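Side-chain contacts in mandelate racemase/muconate lactonizing enzyme family protein (Bradyrhizobium sp. ORS 278, PDB 3TOY), which belongs to the mandelate racemase/muconate lactonizing enzyme family of the enolase superfamily, with a capping N-terminal domain and a barrel-type C-terminal domain: residues A109-A112 with G118-G121; R277-A282 with D289-D294; I322-S327 with E352-I357. One frame throughout, in Å; residues are numbered along the deposited sequence.

Interaction 1: A109-A112 with G118-G121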
loop_
_atom_site.group_PDB
_atom_site.type_symbol
_atom_site.label_atom_id
_atom_site.label_comp_id
_atom_site.label_asym_id
_atom_site.label_seq_id
_atom_site.Cartn_x
_atom_site.Cartn_y
_atom_site.Cartn_z
ATOM N N ALA A 109 37.365 -3.116 5.744
ATOM C CA ALA A 109 38.367 -3.534 4.772
ATOM C C ALA A 109 38.011 -4.864 4.111
ATOM O O ALA A 109 38.215 -5.035 2.909
ATOM C CB ALA A 109 39.776 -3.620 5.429
ATOM N N MET A 110 37.508 -5.810 4.895
ATOM C CA MET A 110 37.080 -7.105 4.350
ATOM C C MET A 110 35.862 -6.907 3.455
ATOM O O MET A 110 35.705 -7.593 2.447
ATOM C CB MET A 110 36.798 -8.107 5.476
ATOM C CG MET A 110 38.083 -8.732 6.055
ATOM S SD MET A 110 37.845 -9.915 7.411
ATOM C CE MET A 110 37.013 -8.967 8.726
ATOM N N ASP A 111 35.003 -5.955 3.817
ATOM C CA ASP A 111 33.846 -5.656 2.967
ATOM C C ASP A 111 34.315 -5.225 1.578
ATOM O O ASP A 111 33.869 -5.756 0.565
ATOM C CB ASP A 111 32.974 -4.569 3.579
ATOM C CG ASP A 111 31.602 -4.488 2.922
ATOM O OD1 ASP A 111 31.360 -5.226 1.955
ATOM O OD2 ASP A 111 30.760 -3.713 3.394
ATOM N N ALA A 112 35.204 -4.242 1.529
ATOM C CA ALA A 112 35.690 -3.724 0.248
ATOM C C ALA A 112 36.420 -4.807 -0.536
ATOM O O ALA A 112 36.331 -4.882 -1.759
ATOM C CB ALA A 112 36.599 -2.540 0.466
ATOM N N GLY A 118 31.850 -11.319 -3.793
ATOM C CA GLY A 118 30.701 -11.602 -2.909
ATOM C C GLY A 118 31.154 -12.183 -1.572
ATOM O O GLY A 118 32.033 -13.048 -1.542
ATOM N N TRP A 119 30.595 -11.712 -0.454
ATOM C CA TRP A 119 30.943 -12.323 0.829
ATOM C C TRP A 119 29.857 -13.193 1.460
ATOM O O TRP A 119 30.006 -13.673 2.582
ATOM C CB TRP A 119 31.527 -11.307 1.818
ATOM C CG TRP A 119 30.584 -10.233 2.345
ATOM C CD1 TRP A 119 29.262 -10.011 1.987
ATOM C CD2 TRP A 119 30.908 -9.237 3.322
ATOM N NE1 TRP A 119 28.766 -8.929 2.698
ATOM C CE2 TRP A 119 29.754 -8.439 3.516
ATOM C CE3 TRP A 119 32.071 -8.936 4.046
ATOM C CZ2 TRP A 119 29.734 -7.365 4.408
ATOM C CZ3 TRP A 119 32.048 -7.880 4.938
ATOM C CH2 TRP A 119 30.886 -7.105 5.114
ATOM N N GLN A 120 28.779 -13.458 0.735
ATOM C CA GLN A 120 27.867 -14.497 1.193
ATOM C C GLN A 120 28.562 -15.855 1.100
ATOM O O GLN A 120 29.429 -16.039 0.251
ATOM C CB GLN A 120 26.597 -14.559 0.337
ATOM C CG GLN A 120 25.724 -13.355 0.489
ATOM C CD GLN A 120 26.222 -12.184 -0.322
ATOM O OE1 GLN A 120 26.615 -12.330 -1.489
ATOM N NE2 GLN A 120 26.232 -11.010 0.298
ATOM N N GLY A 121 28.182 -16.785 1.973
ATOM C CA GLY A 121 28.654 -18.173 1.880
ATOM C C GLY A 121 29.980 -18.338 2.622
ATOM O O GLY A 121 30.231 -17.666 3.629
#

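Interaction 2: R277-A282 with D289-D294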
loop_
_atom_site.group_PDB
_atom_site.type_symbol
_atom_site.label_atom_id
_atom_site.label_comp_id
_atom_site.label_asym_id
_atom_site.label_seq_id
_atom_site.Cartn_x
_atom_site.Cartn_y
_atom_site.Cartn_z
ATOM N N ARG A 277 23.022 -6.445 6.169
ATOM C CA ARG A 277 22.103 -6.156 5.035
ATOM C C ARG A 277 21.113 -7.275 4.808
ATOM O O ARG A 277 19.956 -7.020 4.470
ATOM C CB ARG A 277 22.849 -5.842 3.736
ATOM C CG ARG A 277 21.900 -5.575 2.508
ATOM C CD ARG A 277 21.074 -4.298 2.725
ATOM N NE ARG A 277 21.958 -3.165 2.959
ATOM C CZ ARG A 277 21.625 -2.059 3.632
ATOM N NH1 ARG A 277 20.395 -1.904 4.098
ATOM N NH2 ARG A 277 22.520 -1.097 3.814
ATOM N N GLY A 278 21.556 -8.520 4.976
ATOM C CA GLY A 278 20.664 -9.672 4.823
ATOM C C GLY A 278 19.508 -9.589 5.805
ATOM O O GLY A 278 18.369 -9.927 5.470
ATOM N N PHE A 279 19.804 -9.143 7.024
ATOM C CA PHE A 279 18.746 -8.926 8.006
ATOM C C PHE A 279 17.865 -7.744 7.645
ATOM O O PHE A 279 16.640 -7.826 7.817
ATOM C CB PHE A 279 19.326 -8.808 9.419
ATOM C CG PHE A 279 19.636 -10.145 9.985
ATOM C CD1 PHE A 279 18.671 -10.827 10.686
ATOM C CD2 PHE A 279 20.841 -10.791 9.672
ATOM C CE1 PHE A 279 18.899 -12.114 11.142
ATOM C CE2 PHE A 279 21.087 -12.093 10.138
ATOM C CZ PHE A 279 20.117 -12.758 10.864
ATOM N N ALA A 280 18.468 -6.657 7.165
ATOM C CA ALA A 280 17.656 -5.481 6.777
ATOM C C ALA A 280 16.624 -5.832 5.697
ATOM O O ALA A 280 15.456 -5.416 5.791
ATOM C CB ALA A 280 18.529 -4.282 6.316
ATOM N N GLU A 281 17.030 -6.580 4.680
ATOM C CA GLU A 281 16.060 -7.028 3.657
ATOM C C GLU A 281 14.986 -7.988 4.188
ATOM O O GLU A 281 13.786 -7.887 3.814
ATOM C CB GLU A 281 16.754 -7.640 2.433
ATOM C CG GLU A 281 17.717 -6.675 1.682
ATOM C CD GLU A 281 17.054 -5.372 1.193
ATOM O OE1 GLU A 281 15.805 -5.297 1.070
ATOM O OE2 GLU A 281 17.794 -4.402 0.932
ATOM N N ALA A 282 15.383 -8.931 5.033
ATOM C CA ALA A 282 14.399 -9.824 5.666
ATOM C C ALA A 282 13.366 -9.069 6.489
ATOM O O ALA A 282 12.180 -9.382 6.446
ATOM C CB ALA A 282 15.097 -10.892 6.539
ATOM N N ASP A 289 8.670 -13.161 12.888
ATOM C CA ASP A 289 8.326 -12.507 14.138
ATOM C C ASP A 289 9.502 -12.406 15.043
ATOM O O ASP A 289 9.617 -11.428 15.775
ATOM C CB ASP A 289 7.230 -13.299 14.867
ATOM C CG ASP A 289 5.983 -13.412 14.027
ATOM O OD1 ASP A 289 5.362 -12.358 13.794
ATOM O OD2 ASP A 289 5.635 -14.512 13.565
ATOM N N PHE A 290 10.348 -13.442 15.007
ATOM C CA PHE A 290 11.550 -13.523 15.832
ATOM C C PHE A 290 12.727 -13.681 14.853
ATOM O O PHE A 290 12.541 -14.154 13.722
ATOM C CB PHE A 290 11.520 -14.813 16.684
ATOM C CG PHE A 290 10.377 -14.887 17.699
ATOM C CD1 PHE A 290 9.729 -13.741 18.144
ATOM C CD2 PHE A 290 10.002 -16.114 18.234
ATOM C CE1 PHE A 290 8.713 -13.843 19.093
ATOM C CE2 PHE A 290 8.994 -16.213 19.191
ATOM C CZ PHE A 290 8.370 -15.076 19.621
ATOM N N ILE A 291 13.948 -13.367 15.300
ATOM C CA ILE A 291 15.129 -13.701 14.505
ATOM C C ILE A 291 16.158 -14.365 15.421
ATOM O O ILE A 291 16.145 -14.137 16.620
ATOM C CB ILE A 291 15.811 -12.462 13.802
ATOM C CG1 ILE A 291 16.221 -11.393 14.821
ATOM C CG2 ILE A 291 14.861 -11.894 12.676
ATOM C CD1 ILE A 291 17.006 -10.261 14.194
ATOM N N MET A 292 17.039 -15.145 14.814
ATOM C CA MET A 292 18.160 -15.770 15.521
ATOM C C MET A 292 19.407 -15.786 14.629
ATOM O O MET A 292 19.708 -16.802 13.977
ATOM C CB MET A 292 17.796 -17.201 15.961
ATOM C CG MET A 292 17.186 -18.096 14.891
ATOM S SD MET A 292 16.654 -19.700 15.569
ATOM C CE MET A 292 18.250 -20.588 15.684
ATOM N N PRO A 293 20.118 -14.653 14.566
ATOM C CA PRO A 293 21.318 -14.627 13.732
ATOM C C PRO A 293 22.356 -15.651 14.228
ATOM O O PRO A 293 22.349 -16.012 15.408
ATOM C CB PRO A 293 21.850 -13.204 13.907
ATOM C CG PRO A 293 20.687 -12.398 14.452
ATOM C CD PRO A 293 19.848 -13.358 15.225
ATOM N N ASP A 294 23.184 -16.117 13.298
ATOM C CA ASP A 294 24.358 -16.952 13.573
ATOM C C ASP A 294 25.568 -16.031 13.504
ATOM O O ASP A 294 25.773 -15.319 12.504
ATOM C CB ASP A 294 24.447 -18.023 12.475
ATOM C CG ASP A 294 25.546 -19.058 12.735
ATOM O OD1 ASP A 294 26.645 -18.666 13.211
ATOM O OD2 ASP A 294 25.290 -20.246 12.454
#

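Interaction 3: I322-S327 with E352-I357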
loop_
_atom_site.group_PDB
_atom_site.type_symbol
_atom_site.label_atom_id
_atom_site.label_comp_id
_atom_site.label_asym_id
_atom_site.label_seq_id
_atom_site.Cartn_x
_atom_site.Cartn_y
_atom_site.Cartn_z
ATOM N N ILE A 322 23.359 -21.406 17.600
ATOM C CA ILE A 322 24.555 -22.111 18.071
ATOM C C ILE A 322 25.692 -21.179 18.506
ATOM O O ILE A 322 25.439 -20.088 19.019
ATOM C CB ILE A 322 25.006 -23.205 17.071
ATOM C CG1 ILE A 322 25.491 -22.583 15.761
ATOM C CG2 ILE A 322 23.892 -24.197 16.862
ATOM C CD1 ILE A 322 25.920 -23.607 14.728
ATOM N N LEU A 323 26.945 -21.619 18.392
ATOM C CA LEU A 323 28.052 -20.819 18.968
ATOM C C LEU A 323 27.656 -20.196 20.319
ATOM O O LEU A 323 27.724 -18.966 20.510
ATOM C CB LEU A 323 28.526 -19.732 17.981
ATOM C CG LEU A 323 29.572 -20.143 16.924
ATOM C CD1 LEU A 323 29.022 -21.168 15.931
ATOM C CD2 LEU A 323 30.152 -18.945 16.192
ATOM N N PRO A 324 27.247 -21.041 21.273
ATOM C CA PRO A 324 26.729 -20.533 22.548
ATOM C C PRO A 324 27.756 -19.760 23.353
ATOM O O PRO A 324 27.391 -18.865 24.118
ATOM C CB PRO A 324 26.311 -21.801 23.302
ATOM C CG PRO A 324 27.048 -22.896 22.648
ATOM C CD PRO A 324 27.234 -22.511 21.214
ATOM N N GLU A 325 29.034 -20.081 23.196
ATOM C CA GLU A 325 30.041 -19.375 24.000
ATOM C C GLU A 325 30.125 -17.888 23.665
ATOM O O GLU A 325 30.152 -17.017 24.562
ATOM C CB GLU A 325 31.414 -20.056 23.855
ATOM C CG GLU A 325 31.369 -21.557 24.184
ATOM C CD GLU A 325 31.009 -22.443 22.983
ATOM O OE1 GLU A 325 30.781 -21.918 21.863
ATOM O OE2 GLU A 325 30.955 -23.675 23.159
ATOM N N ALA A 326 30.203 -17.591 22.374
ATOM C CA ALA A 326 30.337 -16.223 21.918
ATOM C C ALA A 326 28.962 -15.542 22.005
ATOM O O ALA A 326 28.876 -14.362 22.296
ATOM C CB ALA A 326 30.867 -16.182 20.492
ATOM N N SER A 327 27.901 -16.306 21.759
ATOM C CA SER A 327 26.545 -15.738 21.846
ATOM C C SER A 327 26.251 -15.167 23.223
ATOM O O SER A 327 25.565 -14.157 23.364
ATOM C CB SER A 327 25.504 -16.786 21.469
ATOM O OG SER A 327 25.643 -17.136 20.107
ATOM N N GLU A 352 37.655 -24.645 28.577
ATOM C CA GLU A 352 36.542 -24.398 29.483
ATOM C C GLU A 352 35.208 -24.505 28.750
ATOM O O GLU A 352 34.682 -23.511 28.243
ATOM C CB GLU A 352 36.714 -23.050 30.176
ATOM C CG GLU A 352 37.525 -23.168 31.467
ATOM C CD GLU A 352 38.214 -21.880 31.862
ATOM O OE1 GLU A 352 38.145 -20.903 31.090
ATOM O OE2 GLU A 352 38.834 -21.850 32.947
ATOM N N PRO A 353 34.673 -25.725 28.673
ATOM C CA PRO A 353 33.435 -26.006 27.962
ATOM C C PRO A 353 32.252 -25.216 28.523
ATOM O O PRO A 353 32.249 -24.815 29.690
ATOM C CB PRO A 353 33.229 -27.506 28.197
ATOM C CG PRO A 353 34.619 -28.040 28.429
ATOM C CD PRO A 353 35.305 -26.950 29.198
ATOM N N LEU A 354 31.247 -25.006 27.679
ATOM C CA LEU A 354 30.032 -24.316 28.071
ATOM C C LEU A 354 29.406 -24.945 29.299
ATOM O O LEU A 354 29.320 -26.158 29.404
ATOM C CB LEU A 354 29.024 -24.373 26.912
ATOM C CG LEU A 354 27.675 -23.653 27.087
ATOM C CD1 LEU A 354 27.849 -22.156 26.906
ATOM C CD2 LEU A 354 26.701 -24.191 26.062
ATOM N N ARG A 355 28.961 -24.111 30.227
ATOM C CA ARG A 355 28.192 -24.582 31.375
ATOM C C ARG A 355 26.766 -24.021 31.371
ATOM O O ARG A 355 26.563 -22.834 31.134
ATOM C CB ARG A 355 28.896 -24.176 32.679
ATOM C CG ARG A 355 30.039 -25.122 33.073
ATOM C CD ARG A 355 30.830 -24.631 34.287
ATOM N NE ARG A 355 32.095 -23.993 33.909
ATOM C CZ ARG A 355 33.091 -24.611 33.270
ATOM N NH1 ARG A 355 32.973 -25.885 32.909
ATOM N NH2 ARG A 355 34.204 -23.950 32.972
ATOM N N VAL A 356 25.792 -24.882 31.647
ATOM C CA VAL A 356 24.394 -24.476 31.794
ATOM C C VAL A 356 23.958 -24.627 33.245
ATOM O O VAL A 356 24.018 -25.720 33.805
ATOM C CB VAL A 356 23.483 -25.348 30.930
ATOM C CG1 VAL A 356 22.024 -24.932 31.089
ATOM C CG2 VAL A 356 23.922 -25.258 29.489
ATOM N N ILE A 357 23.514 -23.531 33.849
ATOM C CA ILE A 357 23.057 -23.546 35.240
ATOM C C ILE A 357 21.613 -23.038 35.372
ATOM O O ILE A 357 21.311 -21.867 35.066
ATOM C CB ILE A 357 23.992 -22.684 36.136
ATOM C CG1 ILE A 357 25.451 -23.143 35.986
ATOM C CG2 ILE A 357 23.527 -22.703 37.600
ATOM C CD1 ILE A 357 26.434 -22.293 36.772
HETATM O O HOH W 1 31.485 -25.610 24.963
#

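Interaction 1: A109-A112 with G118-G121
The carboxylate of D111 lies flat over one face of the W119 indole, the two planes only 9° apart. Its carbon CG stands 3.5 Å from W119 CH2, and OD1 is 3.6 Å from W119 CZ2, above the benzo ring and displaced toward the rim. The methylene leads the chain onto the same ring, with D111 CB 3.6 Å from W119 CH2. Even the backbone takes part: D111 CA is 3.5 Å from W119 CZ3, which places the indole flush against the helix surface. On the D111 side, CG stands anti to the backbone N (chi1 -165°), and this carries the carboxylate along the ring. A looser approach comes from the preceding residue, where M110 O lies 4.2 Å from W119 CE3, while the M110 side chain heads off to V127, L130 and F134 of helix 122-142.

In the next shell, R115 forms a salt bridge with D111 OD1 and a cation-pi contact with W119, and F275 stacks on the indole as well. Q120 places NE2 in the plane of the indole at its edge, and this amide is hydrogen-bonded to E251 of a second subunit. The geometry thus closes helix 103-113 against the loop that leads into helix 122-142, within the N-terminal domain and beside a subunit interface. A carboxylate over the electron-rich face of an indole would be expected to be unfavourable by itself; R115, paired with D111 OD1 and in cation-pi contact with W119, probably offsets that cost.

Interaction 2: R277-A282 with D289-D294
F279 reaches from helix 275-285 to I291 and P293, joining the helix to the short following strand at I291 and to the loop just after it at P293, within the beta-alpha-beta unit made by strand 267-269, helix 275-285 and strand 290-291. This unit belongs to the C-terminal domain, a modified TIM barrel in enolase-superfamily proteins. The phenyl ring carries the contact: its CG lies anti to the carbonyl carbon (chi1 -80°), and chi2 of -89° turns the ring across the CA-CB-CG plane. Both apolar partners meet the ring obliquely, at different parts of its circumference. I291 offers the end of its longer branch, CD1, 3.9 Å from F279 CD1. That branch starts from CG1, set between the backbone N and the carbonyl carbon (chi1 57°), and then runs extended, so the delta methyl makes the nearest approach.

P293 takes the far end of the ring. Its CG lies 3.8 Å from F279 CE1, and I291 CD1 is 4.0 Å from the same ring carbon, the proline and the isoleucine coming from one side of it. Around the three, V307 of helix 300-314 touches both F279 and I291, and W273 meets F279 edge-to-face; all three contact residues are buried. The tightest approaches fall at the ring's outermost carbon, where F279 CZ stands 3.5 Å from P293 CB and 3.6 Å from P293 CA.

Interaction 3: I322-S327 with E352-I357
L354 carries the apolar half of this contact and P324 receives it, while a water joins the L354 backbone to E325. Taken in sequence order, the second segment is an extended, non-regular run. It comes in from E352 and P353, and its backbone makes the polar link at L354: the amide L354 N donates to water 1 at 2.8 Å, and the same water donates to E325 OE2 at 2.7 Å. The water thus bridges a loop N-H and a carboxylate oxygen. The other oxygen of the group, E325 OE1, is hydrogen-bonded to Y73 of strand 69-75, so each oxygen has a partner, which should restrain rotation of the carboxylate.

The side chain of L354 comes next. Its CG stands anti to the backbone N (chi1 -178°), sending the isobutyl group toward the helix, where it crosses the proline ring at about a right angle. Both methyls touch P324: CD2 is 3.7 Å from P324 CG and also 3.7 Å from P324 CB, with CD1 at 3.9 Å from P324 CB. P324 is the first residue of helix 324-330, with L323 at the N-cap, so the loop between strands 340-342 and 360-361 of the C-terminal, modified TIM-barrel domain packs on the opening turn of a helix. Y73 touches P324 too, so strand 69-75 of the N-terminal sheet meets this turn.

Beyond L354, V356 turns to V361 of strand 360-361, which L354 touches as well; L354 further packs on V342 of strand 340-342.

How the interactions relate
The three contacts follow one another along the chain without interleaving. Interaction 1 belongs to the N-terminal domain; interactions 2 and 3 share the C-terminal one. Centres of interactions 1 and 2 are 18 Å apart and their nearest atoms about 7 Å, yet both touch the second subunit, so each domain contributes to that interface. Interactions 2 and 3, 22 Å apart between centres and on opposite sides of the chain's centre, nevertheless meet where D294 OD2 packs 4.1 Å from I322 CG1. Interaction 3 lies 28 Å from interaction 1, centre to centre, but touches strand 69-75, bringing the N-terminal sheet against the C-terminal domain.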